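Local coordinates for bifunctional cytochrome P450/NADPH--P450 reductase (Deinococcus aerius, PDB 7F3H), which probably hydroxylates organic substrates at a heme iron, using molecular oxygen and electrons passed from NADPH through a fused reductase, at residues H435-Q440 with K445-A450; P98-A103 with G401-I406; H185-M190 with R206-D211. All coordinates share one frame; numbering follows the deposited sequence. Where two conformers were deposited one is given.

Contact 1: H435-Q440 with K445-A450; sequences HLKVKQ and KPEDFA
K439 and K445 form a hydrogen-bonded pair in a two-stranded antiparallel beta hairpin, strands 438-440 and 444-446, which by its place near the end of the fold is probably the beta4 hairpin of cytochromes P450. The backbone bonds use two carbonyls: K445 O takes the N-H of K439 at 3.0 Å, and K437 O takes that of E447 at 2.9 Å. Between them V438 and P446 make the non-hydrogen-bonded pair, and each carbonyl also receives a CA-H contact, from V438 CA to K445 O at 3.4 Å and from P446 CA to K437 O at 3.5 Å.

Apolar contacts gather on the face of V438 and P446. L436 CD1 meets P446 CB at 4.0 Å, while W329 of helix 317-329 covers L436 and V438, and A277 and F278 of helix 254-285 pack on P446.

Charged groups occupy the face of K439 and K445, whose chains run alongside each other and point the same way. Their ammonium groups, NZ to NZ, are 5.2 Å apart, a like-charge approach that the carboxylate of E447, and E270 of helix 254-285, which K445 touches, would be expected to ease. K445 NZ makes a weak bond to K439 O. The chain of K439 bends at each torsion beyond chi1, curling across the extended E447 and bringing NZ within 2.8 Å of E447 OE2 in a salt bridge, on the syn side and 18° out of the carboxylate plane.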
loop_
_atom_site.group_PDB
_atom_site.type_symbol
_atom_site.label_atom_id
_atom_site.label_comp_id
_atom_site.label_asym_id
_atom_site.label_seq_id
_atom_site.Cartn_x
_atom_site.Cartn_y
_atom_site.Cartn_z
ATOM N N HIS A 435 -15.150 12.597 10.720
ATOM C CA HIS A 435 -14.196 13.595 10.253
ATOM C C HIS A 435 -12.887 12.892 9.903
ATOM O O HIS A 435 -12.274 12.250 10.762
ATOM C CB HIS A 435 -13.962 14.696 11.291
ATOM C CG HIS A 435 -13.202 15.869 10.744
ATOM N ND1 HIS A 435 -11.854 16.060 10.968
ATOM C CD2 HIS A 435 -13.590 16.887 9.941
ATOM C CE1 HIS A 435 -11.450 17.155 10.347
ATOM N NE2 HIS A 435 -12.482 17.670 9.711
ATOM N N LEU A 436 -12.478 12.986 8.635
ATOM C CA LEU A 436 -11.297 12.263 8.178
ATOM C C LEU A 436 -10.077 12.684 8.984
ATOM O O LEU A 436 -9.775 13.878 9.082
ATOM C CB LEU A 436 -11.077 12.496 6.681
ATOM C CG LEU A 436 -9.789 11.864 6.126
ATOM C CD1 LEU A 436 -9.782 10.359 6.278
ATOM C CD2 LEU A 436 -9.589 12.233 4.681
ATOM N N LYS A 437 -9.433 11.695 9.615
ATOM C CA LYS A 437 -8.187 11.833 10.371
ATOM C C LYS A 437 -7.215 10.814 9.791
ATOM O O LYS A 437 -7.474 9.606 9.837
ATOM C CB LYS A 437 -8.387 11.621 11.883
ATOM C CG LYS A 437 -7.406 12.419 12.778
ATOM C CD LYS A 437 -7.444 12.019 14.268
ATOM C CE LYS A 437 -8.314 13.000 15.092
ATOM N NZ LYS A 437 -7.990 13.035 16.555
ATOM N N VAL A 438 -6.154 11.305 9.151
ATOM C CA VAL A 438 -5.175 10.477 8.452
ATOM C C VAL A 438 -3.945 10.266 9.337
ATOM O O VAL A 438 -3.430 11.215 9.938
ATOM C CB VAL A 438 -4.794 11.114 7.110
ATOM C CG1 VAL A 438 -3.785 10.245 6.388
ATOM C CG2 VAL A 438 -6.040 11.320 6.278
ATOM N N LYS A 439 -3.509 9.020 9.476
ATOM C CA LYS A 439 -2.274 8.725 10.191
ATOM C C LYS A 439 -1.249 8.164 9.212
ATOM O O LYS A 439 -1.574 7.317 8.362
ATOM C CB LYS A 439 -2.508 7.748 11.361
ATOM C CG LYS A 439 -1.241 7.400 12.220
ATOM C CD LYS A 439 -0.732 8.447 13.215
ATOM C CE LYS A 439 -1.659 8.446 14.443
ATOM N NZ LYS A 439 -1.541 7.154 15.231
ATOM N N GLN A 440 -0.018 8.665 9.332
ATOM C CA GLN A 440 1.110 8.293 8.495
ATOM C C GLN A 440 2.124 7.486 9.308
ATOM O O GLN A 440 2.603 7.947 10.349
ATOM C CB GLN A 440 1.780 9.534 7.907
ATOM C CG GLN A 440 2.787 9.143 6.851
ATOM C CD GLN A 440 3.377 10.329 6.162
ATOM O OE1 GLN A 440 3.233 11.476 6.621
ATOM N NE2 GLN A 440 4.048 10.080 5.047
ATOM N N LYS A 445 -3.556 6.228 6.338
ATOM C CA LYS A 445 -4.686 5.377 6.643
ATOM C C LYS A 445 -5.733 6.172 7.412
ATOM O O LYS A 445 -5.347 7.042 8.214
ATOM C CB LYS A 445 -4.024 4.185 7.369
ATOM C CG LYS A 445 -3.191 4.547 8.671
ATOM C CD LYS A 445 -2.319 3.332 9.000
ATOM C CE LYS A 445 -1.851 3.593 10.393
ATOM N NZ LYS A 445 -0.993 4.815 10.565
ATOM N N PRO A 446 -7.042 5.975 7.164
ATOM C CA PRO A 446 -8.047 6.657 8.001
ATOM C C PRO A 446 -8.115 6.020 9.376
ATOM O O PRO A 446 -8.033 4.799 9.505
ATOM C CB PRO A 446 -9.365 6.503 7.221
ATOM C CG PRO A 446 -9.140 5.595 6.145
ATOM C CD PRO A 446 -7.666 5.286 6.011
ATOM N N GLU A 447 -8.117 6.865 10.407
ATOM C CA GLU A 447 -8.061 6.409 11.787
ATOM C C GLU A 447 -9.385 6.731 12.467
ATOM O O GLU A 447 -10.025 7.732 12.138
ATOM C CB GLU A 447 -6.883 7.083 12.489
ATOM C CG GLU A 447 -6.280 6.308 13.639
ATOM C CD GLU A 447 -5.144 7.069 14.279
ATOM O OE1 GLU A 447 -5.089 8.298 14.068
ATOM O OE2 GLU A 447 -4.255 6.443 14.898
ATOM N N ASP A 448 -9.808 5.873 13.401
ATOM C CA ASP A 448 -11.011 6.114 14.209
ATOM C C ASP A 448 -12.253 6.287 13.334
ATOM O O ASP A 448 -13.187 7.032 13.681
ATOM C CB ASP A 448 -10.828 7.337 15.124
ATOM C CG ASP A 448 -9.525 7.288 15.900
ATOM O OD1 ASP A 448 -9.191 6.196 16.420
ATOM O OD2 ASP A 448 -8.825 8.334 15.951
ATOM N N PHE A 449 -12.258 5.579 12.206
ATOM C CA PHE A 449 -13.337 5.585 11.228
ATOM C C PHE A 449 -14.306 4.451 11.572
ATOM O O PHE A 449 -13.973 3.274 11.448
ATOM C CB PHE A 449 -12.738 5.430 9.825
ATOM C CG PHE A 449 -13.746 5.329 8.692
ATOM C CD1 PHE A 449 -15.033 5.880 8.790
ATOM C CD2 PHE A 449 -13.374 4.722 7.488
ATOM C CE1 PHE A 449 -15.964 5.799 7.687
ATOM C CE2 PHE A 449 -14.277 4.656 6.405
ATOM C CZ PHE A 449 -15.583 5.190 6.516
ATOM N N ALA A 450 -15.477 4.802 12.062
ATOM C CA ALA A 450 -16.532 3.844 12.335
ATOM C C ALA A 450 -17.680 4.047 11.344
ATOM O O ALA A 450 -18.040 5.184 11.028
ATOM C CB ALA A 450 -17.035 4.004 13.781
#

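Contact 2: P98-A103 with G401-I406. With HEM (protoporphyrin IX containing Fe), chain E.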
loop_
_atom_site.group_PDB
_atom_site.type_symbol
_atom_site.label_atom_id
_atom_site.label_comp_id
_atom_site.label_asym_id
_atom_site.label_seq_id
_atom_site.Cartn_x
_atom_site.Cartn_y
_atom_site.Cartn_z
ATOM N N PRO A 98 22.030 -9.918 -5.721
ATOM C CA PRO A 98 21.538 -10.995 -6.601
ATOM C C PRO A 98 20.148 -11.500 -6.252
ATOM O O PRO A 98 19.359 -11.853 -7.153
ATOM C CB PRO A 98 22.581 -12.106 -6.389
ATOM C CG PRO A 98 23.813 -11.421 -5.958
ATOM C CD PRO A 98 23.378 -10.191 -5.192
ATOM N N ASN A 99 19.819 -11.558 -4.952
ATOM C CA ASN A 99 18.519 -12.089 -4.554
ATOM C C ASN A 99 17.361 -11.193 -5.002
ATOM O O ASN A 99 16.239 -11.695 -5.150
ATOM C CB ASN A 99 18.475 -12.332 -3.040
ATOM C CG ASN A 99 18.837 -13.770 -2.654
ATOM O OD1 ASN A 99 18.666 -14.718 -3.426
ATOM N ND2 ASN A 99 19.378 -13.921 -1.467
ATOM N N TRP A 100 17.596 -9.893 -5.238
ATOM C CA TRP A 100 16.515 -9.082 -5.785
ATOM C C TRP A 100 16.120 -9.589 -7.166
ATOM O O TRP A 100 14.963 -9.958 -7.396
ATOM C CB TRP A 100 16.870 -7.595 -5.852
ATOM C CG TRP A 100 15.667 -6.862 -6.431
ATOM C CD1 TRP A 100 14.576 -6.406 -5.737
ATOM C CD2 TRP A 100 15.393 -6.579 -7.822
ATOM N NE1 TRP A 100 13.669 -5.837 -6.595
ATOM C CE2 TRP A 100 14.143 -5.924 -7.878
ATOM C CE3 TRP A 100 16.089 -6.803 -9.013
ATOM C CZ2 TRP A 100 13.567 -5.486 -9.087
ATOM C CZ3 TRP A 100 15.517 -6.362 -10.218
ATOM C CH2 TRP A 100 14.269 -5.710 -10.241
ATOM N N GLY A 101 17.087 -9.605 -8.099
ATOM C CA GLY A 101 16.827 -10.118 -9.431
ATOM C C GLY A 101 16.228 -11.506 -9.403
ATOM O O GLY A 101 15.249 -11.783 -10.110
ATOM N N LYS A 102 16.779 -12.387 -8.556
ATOM C CA LYS A 102 16.289 -13.765 -8.504
ATOM C C LYS A 102 14.815 -13.800 -8.106
ATOM O O LYS A 102 13.964 -14.348 -8.830
ATOM C CB LYS A 102 17.131 -14.589 -7.525
ATOM C CG LYS A 102 18.479 -15.043 -8.052
ATOM C CD LYS A 102 19.366 -15.630 -6.937
ATOM C CE LYS A 102 18.769 -16.885 -6.286
ATOM N NZ LYS A 102 19.734 -17.665 -5.410
ATOM N N ALA A 103 14.500 -13.228 -6.935
ATOM C CA ALA A 103 13.117 -13.190 -6.462
ATOM C C ALA A 103 12.208 -12.517 -7.474
ATOM O O ALA A 103 11.130 -13.024 -7.772
ATOM C CB ALA A 103 13.040 -12.472 -5.116
ATOM N N GLY A 401 8.814 1.740 -12.463
ATOM C CA GLY A 401 9.861 1.005 -13.142
ATOM C C GLY A 401 9.970 -0.406 -12.618
ATOM O O GLY A 401 8.978 -1.012 -12.201
ATOM N N MET A 402 11.206 -0.926 -12.634
ATOM C CA MET A 402 11.489 -2.265 -12.116
ATOM C C MET A 402 11.106 -2.391 -10.644
ATOM O O MET A 402 10.766 -3.487 -10.183
ATOM C CB MET A 402 12.978 -2.604 -12.287
ATOM C CG MET A 402 13.447 -2.870 -13.710
ATOM S SD MET A 402 12.446 -4.081 -14.582
ATOM C CE MET A 402 12.203 -3.225 -16.135
ATOM N N ARG A 403 11.174 -1.287 -9.895
ATOM C CA ARG A 403 10.829 -1.247 -8.479
ATOM C C ARG A 403 9.341 -0.928 -8.246
ATOM O O ARG A 403 8.965 -0.391 -7.194
ATOM C CB ARG A 403 11.737 -0.249 -7.768
ATOM C CG ARG A 403 13.203 -0.635 -7.946
ATOM C CD ARG A 403 13.437 -2.125 -7.617
ATOM N NE ARG A 403 13.155 -2.444 -6.209
ATOM C CZ ARG A 403 14.070 -2.522 -5.238
ATOM N NH1 ARG A 403 15.355 -2.333 -5.481
ATOM N NH2 ARG A 403 13.701 -2.815 -4.008
ATOM N N ALA A 404 8.495 -1.219 -9.224
ATOM C CA ALA A 404 7.071 -1.020 -9.049
ATOM C C ALA A 404 6.494 -2.119 -8.154
ATOM O O ALA A 404 7.147 -3.126 -7.860
ATOM C CB ALA A 404 6.376 -0.996 -10.406
ATOM N N CYS A 405 5.273 -1.881 -7.678
ATOM C CA CYS A 405 4.559 -2.857 -6.855
ATOM C C CYS A 405 4.391 -4.179 -7.587
ATOM O O CYS A 405 3.741 -4.236 -8.625
ATOM C CB CYS A 405 3.184 -2.303 -6.454
ATOM S SG CYS A 405 2.277 -3.404 -5.324
ATOM N N ILE A 406 4.952 -5.258 -7.043
ATOM C CA ILE A 406 4.681 -6.560 -7.650
ATOM C C ILE A 406 3.333 -7.102 -7.218
ATOM O O ILE A 406 2.816 -8.033 -7.852
ATOM C CB ILE A 406 5.772 -7.579 -7.296
ATOM C CG1 ILE A 406 5.825 -8.741 -8.305
ATOM C CG2 ILE A 406 5.599 -8.074 -5.861
ATOM C CD1 ILE A 406 7.092 -9.586 -8.113
HETATM C CHA HEM E . 6.291 -2.160 -3.911
HETATM C CHB HEM E . 4.053 -6.243 -2.522
HETATM C CHC HEM E . -0.161 -3.811 -2.238
HETATM C CHD HEM E . 2.139 0.314 -3.339
HETATM C C1A HEM E . 6.048 -3.467 -3.569
HETATM C C2A HEM E . 7.050 -4.507 -3.466
HETATM C C3A HEM E . 6.445 -5.654 -3.119
HETATM C C4A HEM E . 5.037 -5.354 -2.909
HETATM C CMA HEM E . 7.131 -7.028 -2.908
HETATM C CAA HEM E . 8.530 -4.308 -3.827
HETATM C CBA HEM E . 8.698 -4.703 -5.299
HETATM C CGA HEM E . 10.154 -4.626 -5.759
HETATM O O1A HEM E . 10.585 -5.612 -6.419
HETATM O O2A HEM E . 10.941 -3.693 -5.416
HETATM C C1B HEM E . 2.710 -5.967 -2.361
HETATM C C2B HEM E . 1.663 -6.921 -2.020
HETATM C C3B HEM E . 0.500 -6.245 -1.995
HETATM C C4B HEM E . 0.787 -4.844 -2.243
HETATM C CMB HEM E . 1.896 -8.434 -1.831
HETATM C CAB HEM E . -0.928 -6.703 -1.625
HETATM C CBB HEM E . -1.243 -7.907 -1.141
HETATM C C1C HEM E . 0.084 -2.472 -2.497
HETATM C C2C HEM E . -0.904 -1.387 -2.567
HETATM C C3C HEM E . -0.207 -0.272 -2.857
HETATM C C4C HEM E . 1.176 -0.605 -3.018
HETATM C CMC HEM E . -2.432 -1.531 -2.302
HETATM C CAC HEM E . -0.642 1.169 -3.073
HETATM C CBC HEM E . -1.914 1.538 -3.011
HETATM C C1D HEM E . 3.463 0.009 -3.585
HETATM C C2D HEM E . 4.517 0.968 -3.906
HETATM C C3D HEM E . 5.639 0.267 -4.063
HETATM C C4D HEM E . 5.369 -1.138 -3.836
HETATM C CMD HEM E . 4.376 2.505 -4.060
HETATM C CAD HEM E . 6.986 0.878 -4.403
HETATM C CBD HEM E . 7.565 1.225 -3.057
HETATM C CGD HEM E . 8.846 1.976 -3.196
HETATM O O1D HEM E . 9.569 1.978 -2.171
HETATM O O2D HEM E . 9.136 2.554 -4.294
HETATM N NA HEM E . 4.842 -4.017 -3.193
HETATM N NB HEM E . 2.144 -4.722 -2.501
HETATM N NC HEM E . 1.341 -1.945 -2.763
HETATM N ND HEM E . 4.021 -1.260 -3.554
HETATM FE FE HEM E . 3.088 -2.961 -3.132
#
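W100 lays its indole obliquely against the guanidinium of R403, the two planes 34° apart, where the helix 98-107 meets the heme-binding loop of a cytochrome P450. The loop carries the family signature Phe-X-X-Gly-X-Arg-X-Cys-X-Gly, in which R403 is the arginine and C405 the axial cysteine; by position the helix is probably helix C. The overlap is at the rims: R403 NH1 stands 4.0 Å above the plane of the W100 ring, and W100 NE1 lies over one face of the guanidinium. Although W100 NE1 and R403 NE approach to 3.5 Å, both are donors, and each turns to an oxygen of the same heme propionate.

Each propionate oxygen has its own donor. W100 NE1 bonds to O1A, which lies at the edge of the indole near its plane, at 3.1 Å, and R403 NE bonds to O2A at 2.7 Å with an N-H...O angle of 151°. R403 NH2 adds a weak second bond to O2A. Bends at chi2 and chi3 curl the arginine chain round so that NE faces the propionate. The same guanidinium is also held from outside the two segments: NH2 bonds to S93 O, and NH1 weakly to S95 OG. K73 NZ and Y79 OH supply further hydrogen bonds to the heme.

On the benzo side, W100 CZ2 lies near M402 O, which sits at the edge of the ring, and W100 CH2 touches M402 CB at 3.9 Å. The helix and the loop are thus joined both directly and through the cofactor. Farther along the loop, I406 CG2 packs on the heme methyl CMA at 3.5 Å, and C405 SG binds the heme iron at 2.4 Å.

Contact 3: H185-M190 with R206-D211; sequences HHTMTM and RAYWAD
Y208 reaches from segment 206-211 to segment 185-190 and touches H186, M190 and T187 in turn. Its CG is anti to the backbone N (chi1 166°), which carries the ring toward the other helix. At the root, Y208 CB lies 3.5 Å from H186 ND1. The same nitrogen stands over one face of the phenol, displaced toward its rim, and is 3.2 Å from Y208 CG. Next, Y208 CD1 meets H186 CB at 3.6 Å. The two rings are neither stacked nor edge-to-face: their centroids are 4.6 Å apart and their planes are inclined at 46°.

Farther out, the two flanks of the ring find different partners. Y208 CE2 is approached by M190 SD at 3.7 Å, an oblique Met-aromatic contact made from the same side of the ring plane as H186 ND1, while Y208 CE1 borders T187 OG1. At the tip, Y208 OH donates to T187 OG1 at 2.9 Å, with the threonine oxygen near the plane of the phenol. T187 OG1 is also bonded to A183 O one turn earlier in its helix, and Y208 OH to N84 ND2. The phenol oxygen is therefore gripped from two residues, which fixes the tip of an otherwise largely apolar side chain.

The helices 175-190 and 199-227 hold the positions of the F and G helices of the cytochrome P450 fold, the pair that in this family roofs the distal side of the heme. Their short segments pass with axes 11.0 Å apart and N-to-C directions at 133°. Helix 80-86 lies against this junction, with L85 touching both T187 and Y208, and D211 pairs with R182 across the same two helices.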
loop_
_atom_site.group_PDB
_atom_site.type_symbol
_atom_site.label_atom_id
_atom_site.label_comp_id
_atom_site.label_asym_id
_atom_site.label_seq_id
_atom_site.Cartn_x
_atom_site.Cartn_y
_atom_site.Cartn_z
ATOM N N HIS A 185 5.371 -0.802 14.133
ATOM C CA HIS A 185 5.330 0.457 14.866
ATOM C C HIS A 185 6.725 0.875 15.347
ATOM O O HIS A 185 7.147 2.034 15.176
ATOM C CB HIS A 185 4.372 0.334 16.047
ATOM C CG HIS A 185 4.301 1.570 16.883
ATOM N ND1 HIS A 185 3.584 2.687 16.503
ATOM C CD2 HIS A 185 4.907 1.888 18.053
ATOM C CE1 HIS A 185 3.716 3.625 17.427
ATOM N NE2 HIS A 185 4.519 3.168 18.373
ATOM N N HIS A 186 7.463 -0.062 15.947
ATOM C CA HIS A 186 8.784 0.278 16.466
ATOM C C HIS A 186 9.743 0.656 15.342
ATOM O O HIS A 186 10.600 1.535 15.518
ATOM C CB HIS A 186 9.337 -0.888 17.286
ATOM C CG HIS A 186 10.503 -0.510 18.133
ATOM N ND1 HIS A 186 11.798 -0.845 17.807
ATOM C CD2 HIS A 186 10.574 0.228 19.266
ATOM C CE1 HIS A 186 12.615 -0.360 18.725
ATOM N NE2 HIS A 186 11.896 0.293 19.622
ATOM N N THR A 187 9.589 0.019 14.176
ATOM C CA THR A 187 10.434 0.343 13.032
ATOM C C THR A 187 10.254 1.793 12.619
ATOM O O THR A 187 11.242 2.497 12.377
ATOM C CB THR A 187 10.109 -0.588 11.853
ATOM O OG1 THR A 187 10.657 -1.894 12.076
ATOM C CG2 THR A 187 10.625 -0.019 10.546
ATOM N N MET A 188 9.007 2.280 12.618
ATOM C CA MET A 188 8.827 3.698 12.291
ATOM C C MET A 188 9.358 4.595 13.406
ATOM O O MET A 188 9.852 5.693 13.130
ATOM C CB MET A 188 7.354 4.037 12.007
ATOM C CG MET A 188 6.712 3.242 10.872
ATOM S SD MET A 188 7.647 3.298 9.318
ATOM C CE MET A 188 7.628 1.559 8.841
ATOM N N THR A 189 9.323 4.118 14.659
ATOM C CA THR A 189 9.864 4.901 15.777
ATOM C C THR A 189 11.374 5.098 15.642
ATOM O O THR A 189 11.902 6.175 15.956
ATOM C CB THR A 189 9.551 4.193 17.106
ATOM O OG1 THR A 189 8.177 4.384 17.464
ATOM C CG2 THR A 189 10.482 4.651 18.245
ATOM N N MET A 190 12.077 4.068 15.149
ATOM C CA MET A 190 13.532 4.143 14.990
ATOM C C MET A 190 13.947 5.194 13.965
ATOM O O MET A 190 15.058 5.739 14.045
ATOM C CB MET A 190 14.091 2.780 14.586
ATOM C CG MET A 190 14.364 1.876 15.750
ATOM S SD MET A 190 14.650 0.172 15.260
ATOM C CE MET A 190 16.446 0.116 15.282
ATOM N N ARG A 206 15.213 -4.611 22.751
ATOM C CA ARG A 206 15.363 -6.047 22.997
ATOM C C ARG A 206 14.091 -6.787 22.639
ATOM O O ARG A 206 14.117 -7.817 21.956
ATOM C CB ARG A 206 15.711 -6.332 24.457
ATOM C CG ARG A 206 17.003 -5.773 24.958
ATOM C CD ARG A 206 17.331 -6.420 26.300
ATOM N NE ARG A 206 18.237 -5.620 27.106
ATOM C CZ ARG A 206 17.864 -4.942 28.186
ATOM N NH1 ARG A 206 16.591 -4.969 28.606
ATOM N NH2 ARG A 206 18.773 -4.236 28.846
ATOM N N ALA A 207 12.959 -6.279 23.110
ATOM C CA ALA A 207 11.692 -6.895 22.740
ATOM C C ALA A 207 11.445 -6.816 21.225
ATOM O O ALA A 207 10.843 -7.721 20.646
ATOM C CB ALA A 207 10.565 -6.249 23.541
ATOM N N TYR A 208 11.932 -5.771 20.562
ATOM C CA TYR A 208 11.719 -5.653 19.120
ATOM C C TYR A 208 12.439 -6.774 18.379
ATOM O O TYR A 208 11.811 -7.545 17.637
ATOM C CB TYR A 208 12.166 -4.251 18.682
ATOM C CG TYR A 208 12.370 -3.958 17.222
ATOM C CD1 TYR A 208 11.286 -3.748 16.349
ATOM C CD2 TYR A 208 13.659 -3.793 16.722
ATOM C CE1 TYR A 208 11.502 -3.435 14.995
ATOM C CE2 TYR A 208 13.882 -3.483 15.370
ATOM C CZ TYR A 208 12.805 -3.299 14.522
ATOM O OH TYR A 208 13.075 -2.981 13.209
ATOM N N TRP A 209 13.742 -6.930 18.632
ATOM C CA TRP A 209 14.475 -8.022 17.995
ATOM C C TRP A 209 13.907 -9.379 18.399
ATOM O O TRP A 209 13.936 -10.331 17.595
ATOM C CB TRP A 209 15.971 -7.928 18.314
ATOM C CG TRP A 209 16.590 -6.689 17.704
ATOM C CD1 TRP A 209 16.960 -5.537 18.356
ATOM C CD2 TRP A 209 16.849 -6.461 16.322
ATOM N NE1 TRP A 209 17.444 -4.614 17.467
ATOM C CE2 TRP A 209 17.393 -5.154 16.208
ATOM C CE3 TRP A 209 16.676 -7.221 15.175
ATOM C CZ2 TRP A 209 17.762 -4.602 14.986
ATOM C CZ3 TRP A 209 17.052 -6.675 13.956
ATOM C CH2 TRP A 209 17.592 -5.375 13.879
ATOM N N ALA A 210 13.322 -9.472 19.601
ATOM C CA ALA A 210 12.691 -10.722 20.028
ATOM C C ALA A 210 11.450 -11.032 19.208
ATOM O O ALA A 210 11.259 -12.177 18.770
ATOM C CB ALA A 210 12.344 -10.660 21.522
ATOM N N ASP A 211 10.564 -10.029 19.061
ATOM C CA ASP A 211 9.396 -10.089 18.180
ATOM C C ASP A 211 9.792 -10.590 16.795
ATOM O O ASP A 211 9.149 -11.489 16.220
ATOM C CB ASP A 211 8.771 -8.687 18.054
ATOM C CG ASP A 211 7.854 -8.319 19.206
ATOM O OD1 ASP A 211 7.414 -9.224 19.935
ATOM O OD2 ASP A 211 7.554 -7.113 19.377
#

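Overall arrangement
The three contacts lie at different distances from the heme and do not touch one another. Contact 2 holds the cofactor itself, through the axial thiolate and one propionate. Contacts 1 and 3 lie farther off, the side chains of K445 and T187 about 11 and 13 Å from the heme. Contact 1 is on the opposite side of the chain's centre from contact 2, their centres 32 Å apart. Contacts 1 and 3 approach most closely, to about 6 Å between nearest atoms, and M188 of contact 3 reaches S441 and L442 in the hairpin turn of contact 1. Along the chain, contact 3 is nested inside the loop that contact 2 closes, and contact 1 follows both.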